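Long-range contact in uncharacterized protein (Cytophaga hutchinsonii, PDB 3OMT), which is probably the DNA-binding antitoxin of a toxin-antitoxin pair, a small helical helix-turn-helix protein of the Xre family: residues K8-K14 against W41-Q47. Sequence-based numbering, arbitrary orientation.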
ATOM      1  N   LYS A   8      -4.262   7.186 -11.954  1.00  8.64           N
ATOM      2  CA  LYS A   8      -3.496   6.147 -12.629  0.60  8.99           C
ATOM      3  C   LYS A   8      -2.190   5.818 -11.918  1.00  8.81           C
ATOM      4  O   LYS A   8      -1.635   4.720 -12.115  1.00 10.48           O
ATOM      5  CB  LYS A   8      -3.178   6.573 -14.038  0.60  9.00           C
ATOM      6  CG  LYS A   8      -4.423   6.712 -14.888  0.60 12.15           C
ATOM      7  CD  LYS A   8      -4.035   7.128 -16.279  0.60 16.51           C
ATOM      8  CE  LYS A   8      -5.257   7.460 -17.081  0.60 19.66           C
ATOM      9  NZ  LYS A   8      -6.182   6.294 -17.271  0.60 24.17           N
ATOM     10  N   ILE A   9      -1.698   6.750 -11.113  1.00  7.82           N
ATOM     11  CA  ILE A   9      -0.428   6.631 -10.441  1.00  8.06           C
ATOM     12  C   ILE A   9      -0.630   6.372  -8.954  1.00  7.25           C
ATOM     13  O   ILE A   9      -1.193   7.195  -8.258  1.00  8.28           O
ATOM     14  CB  ILE A   9       0.444   7.902 -10.647  1.00  6.90           C
ATOM     15  CG1 ILE A   9       0.695   8.161 -12.149  1.00  8.23           C
ATOM     16  CG2 ILE A   9       1.783   7.726  -9.861  1.00  8.05           C
ATOM     17  CD1 ILE A   9       1.364   6.960 -12.891  1.00 10.17           C
ATOM     18  N   PHE A  10      -0.136   5.229  -8.480  1.00  6.86           N
ATOM     19  CA  PHE A  10      -0.302   4.775  -7.108  1.00  6.11           C
ATOM     20  C   PHE A  10       1.040   4.546  -6.432  1.00  5.43           C
ATOM     21  O   PHE A  10       1.196   4.846  -5.226  1.00  7.82           O
ATOM     22  CB  PHE A  10      -1.113   3.471  -7.058  1.00  6.06           C
ATOM     23  CG  PHE A  10      -2.504   3.596  -7.598  1.00  6.12           C
ATOM     24  CD1 PHE A  10      -3.576   3.789  -6.749  1.00  7.43           C
ATOM     25  CD2 PHE A  10      -2.727   3.481  -8.955  1.00  7.22           C
ATOM     26  CE1 PHE A  10      -4.861   3.901  -7.258  1.00  8.88           C
ATOM     27  CE2 PHE A  10      -4.014   3.516  -9.483  1.00  8.73           C
ATOM     28  CZ  PHE A  10      -5.080   3.772  -8.632  1.00  8.27           C
ATOM     29  N   ASN A  11       2.017   4.023  -7.167  1.00  6.96           N
ATOM     30  CA  ASN A  11       3.318   3.756  -6.590  1.00  6.95           C
ATOM     31  C   ASN A  11       4.368   4.646  -7.225  1.00  7.19           C
ATOM     32  O   ASN A  11       4.194   5.157  -8.345  1.00  7.85           O
ATOM     33  CB  ASN A  11       3.661   2.235  -6.621  1.00  6.78           C
ATOM     34  CG  ASN A  11       4.166   1.758  -7.972  1.00  6.17           C
ATOM     35  OD1 ASN A  11       5.258   2.158  -8.403  1.00  7.39           O
ATOM     36  ND2 ASN A  11       3.375   0.907  -8.661  1.00  8.09           N
ATOM     37  N   ARG A  12       5.465   4.797  -6.512  1.00  8.21           N
ATOM     38  CA  ARG A  12       6.650   5.445  -7.044  1.00  8.81           C
ATOM     39  C   ARG A  12       7.901   4.534  -6.991  1.00  8.28           C
ATOM     40  O   ARG A  12       9.049   5.001  -6.773  1.00  8.23           O
ATOM     41  CB  ARG A  12       6.865   6.788  -6.396  1.00  9.92           C
ATOM     42  CG  ARG A  12       6.945   6.777  -4.930  1.00  9.39           C
ATOM     43  CD  ARG A  12       7.106   8.195  -4.303  1.00  9.37           C
ATOM     44  NE  ARG A  12       8.307   8.904  -4.740  1.00  8.63           N
ATOM     45  CZ  ARG A  12       9.514   8.792  -4.178  1.00  9.25           C
ATOM     46  NH1 ARG A  12       9.676   8.003  -3.147  1.00  8.17           N
ATOM     47  NH2 ARG A  12      10.557   9.518  -4.624  1.00 11.32           N
ATOM     48  N   LEU A  13       7.686   3.258  -7.301  1.00  8.08           N
ATOM     49  CA  LEU A  13       8.769   2.289  -7.333  1.00  8.62           C
ATOM     50  C   LEU A  13       9.872   2.662  -8.307  1.00  8.60           C
ATOM     51  O   LEU A  13      11.052   2.581  -7.960  1.00  8.93           O
ATOM     52  CB  LEU A  13       8.247   0.910  -7.644  1.00  9.24           C
ATOM     53  CG  LEU A  13       9.305  -0.197  -7.736  1.00  9.36           C
ATOM     54  CD1 LEU A  13      10.134  -0.321  -6.441  1.00 10.64           C
ATOM     55  CD2 LEU A  13       8.575  -1.527  -8.080  1.00  9.60           C
ATOM     56  N   LYS A  14       9.503   3.118  -9.497  1.00  8.73           N
ATOM     57  CA  LYS A  14      10.489   3.484 -10.512  1.00  9.15           C
ATOM     58  C   LYS A  14      11.435   4.537  -9.923  1.00  8.78           C
ATOM     59  O   LYS A  14      12.643   4.448 -10.074  1.00 10.18           O
ATOM     60  CB  LYS A  14       9.820   4.002 -11.783  1.00 11.37           C
ATOM     61  CG  LYS A  14      10.795   4.384 -12.879  1.00 16.37           C
ATOM     62  CD  LYS A  14      10.050   4.879 -14.140  1.00 22.86           C
ATOM     63  CE  LYS A  14      11.015   5.313 -15.252  1.00 28.26           C
ATOM     64  NZ  LYS A  14      10.393   5.135 -16.593  1.00 31.17           N
ATOM     65  N   TRP A  41       4.642  -3.261 -12.316  1.00  9.84           N
ATOM     66  CA  TRP A  41       4.625  -2.426 -11.112  1.00  9.92           C
ATOM     67  C   TRP A  41       5.209  -1.033 -11.473  1.00 10.26           C
ATOM     68  O   TRP A  41       4.664   0.029 -11.118  1.00  8.84           O
ATOM     69  CB  TRP A  41       5.486  -2.985  -9.989  1.00  9.55           C
ATOM     70  CG  TRP A  41       5.087  -4.288  -9.419  1.00  9.11           C
ATOM     71  CD1 TRP A  41       3.859  -4.893  -9.473  1.00 10.59           C
ATOM     72  CD2 TRP A  41       5.934  -5.160  -8.675  1.00 11.27           C
ATOM     73  NE1 TRP A  41       3.899  -6.099  -8.794  1.00 11.78           N
ATOM     74  CE2 TRP A  41       5.160  -6.292  -8.315  1.00 11.88           C
ATOM     75  CE3 TRP A  41       7.289  -5.107  -8.290  1.00 10.42           C
ATOM     76  CZ2 TRP A  41       5.689  -7.367  -7.592  1.00 11.74           C
ATOM     77  CZ3 TRP A  41       7.804  -6.204  -7.540  1.00 10.70           C
ATOM     78  CH2 TRP A  41       6.990  -7.303  -7.207  1.00 10.70           C
ATOM     79  N   CYS A  42       6.365  -1.039 -12.119  1.00 10.37           N
ATOM     80  CA  CYS A  42       7.085   0.203 -12.344  1.00 11.50           C
ATOM     81  C   CYS A  42       6.329   1.170 -13.256  1.00 10.79           C
ATOM     82  O   CYS A  42       6.395   2.398 -13.074  1.00 11.64           O
ATOM     83  CB  CYS A  42       8.485  -0.095 -12.910  1.00 12.82           C
ATOM     84  SG  CYS A  42       9.569  -0.785 -11.641  1.00 19.31           S
ATOM     85  N   THR A  43       5.556   0.634 -14.188  1.00 10.52           N
ATOM     86  CA  THR A  43       4.733   1.477 -15.048  1.00 10.40           C
ATOM     87  C   THR A  43       3.333   1.786 -14.485  1.00  9.85           C
ATOM     88  O   THR A  43       2.496   2.418 -15.170  1.00 11.58           O
ATOM     89  CB  THR A  43       4.611   0.900 -16.458  1.00 11.00           C
ATOM     90  OG1 THR A  43       4.092  -0.420 -16.379  1.00 12.96           O
ATOM     91  CG2 THR A  43       5.960   0.844 -17.145  1.00 12.80           C
ATOM     92  N   ASN A  44       3.064   1.368 -13.251  1.00  8.86           N
ATOM     93  CA  ASN A  44       1.783   1.565 -12.606  1.00  8.76           C
ATOM     94  C   ASN A  44       0.641   0.913 -13.367  1.00 10.13           C
ATOM     95  O   ASN A  44      -0.513   1.333 -13.263  1.00 11.29           O
ATOM     96  CB  ASN A  44       1.506   3.068 -12.333  1.00  9.06           C
ATOM     97  CG  ASN A  44       2.054   3.515 -10.990  1.00  8.65           C
ATOM     98  OD1 ASN A  44       1.426   3.263  -9.961  1.00  7.90           O
ATOM     99  ND2 ASN A  44       3.263   4.141 -10.993  1.00  9.38           N
ATOM    100  N   ASP A  45       0.977  -0.156 -14.090  1.00 10.32           N
ATOM    101  CA  ASP A  45      -0.060  -0.974 -14.733  1.00 11.75           C
ATOM    102  C   ASP A  45      -0.692  -1.993 -13.828  1.00 12.70           C
ATOM    103  O   ASP A  45      -1.893  -2.253 -13.942  1.00 15.02           O
ATOM    104  CB  ASP A  45       0.515  -1.590 -15.969  1.00 12.56           C
ATOM    105  CG  ASP A  45       0.699  -0.562 -17.083  1.00 15.85           C
ATOM    106  OD1 ASP A  45      -0.312   0.039 -17.517  1.00 22.74           O
ATOM    107  OD2 ASP A  45       1.819  -0.367 -17.565  1.00 19.16           O
ATOM    108  N   VAL A  46       0.102  -2.593 -12.940  1.00 12.30           N
ATOM    109  CA  VAL A  46      -0.389  -3.551 -11.972  1.00 12.94           C
ATOM    110  C   VAL A  46       0.275  -3.144 -10.657  1.00 11.96           C
ATOM    111  O   VAL A  46       1.480  -2.833 -10.622  1.00 14.45           O
ATOM    112  CB  VAL A  46       0.039  -4.992 -12.313  1.00 13.86           C
ATOM    113  CG1 VAL A  46      -0.394  -5.983 -11.170  1.00 17.64           C
ATOM    114  CG2 VAL A  46      -0.566  -5.416 -13.627  1.00 14.82           C
ATOM    115  N   GLN A  47      -0.491  -3.126  -9.582  1.00  9.33           N
ATOM    116  CA  GLN A  47       0.055  -2.764  -8.294  1.00  9.17           C
ATOM    117  C   GLN A  47       0.454  -4.003  -7.510  1.00  9.94           C
ATOM    118  O   GLN A  47      -0.268  -5.013  -7.495  1.00 11.30           O
ATOM    119  CB  GLN A  47      -0.929  -1.931  -7.443  1.00  9.47           C
ATOM    120  CG  GLN A  47      -1.426  -0.691  -8.149  1.00  9.82           C
ATOM    121  CD  GLN A  47      -0.257   0.221  -8.505  1.00  9.65           C
ATOM    122  OE1 GLN A  47       0.709   0.299  -7.755  1.00  9.71           O
ATOM    123  NE2 GLN A  47      -0.341   0.900  -9.646  1.00  8.95           N
TER
HETATM  124  O   HOH W   1      -3.008   2.763 -13.238  1.00 25.19           O
HETATM  125  O   HOH W   2       6.687   3.357 -10.469  1.00  8.50           O
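The side-chain amide of Asn-44 grips the backbone of Phe-10 and Asn-11. Its OD1 takes the backbone N of Phe-10 at 2.9 Å from above its carbonyl plane and the backbone N of Asn-11 at 3.0 Å on a lone pair; Gln-47 NE2 donates to it as a third partner. Asn-44 ND2 returns a nearly straight bond (169°) to Asn-11 O, its acceptor lying in the amide plane. The Asn-11 and Asn-44 amides run antiparallel, planes 21° apart, without bonding to each other.

In Asn-11, chi1 of 80° turns the amide back over its own backbone, where OD1 meets Leu-13 N in an Asx turn at the start of helix 13-20, while ND2 donates to Trp-41 O (2.9 Å) and Gln-47 OE1 (2.9 Å). One water ties Asn-11 OD1 and Lys-14 N to Cys-42 O, and another joins Lys-8 O to Asn-44 O.

The apolar packing of Leu-13 lies at one end, where its CD2 meets Trp-41 CE3 and Cys-42 SG, both at 3.8 Å, beside Ile-56 of helix 50-60. At the other, Phe-10 crosses the Gln-47 amide, its ring edge-to-face with Phe-54 of the second subunit.

Asn-44, with positive phi, is the C-prime residue of the Schellman motif closing helix 35-42; its N and Asn-11 ND2 reach Trp-41 O from opposite faces. Three amides thus tie the irregular segment before helix 13-20 to that helix end, which fixes their flips.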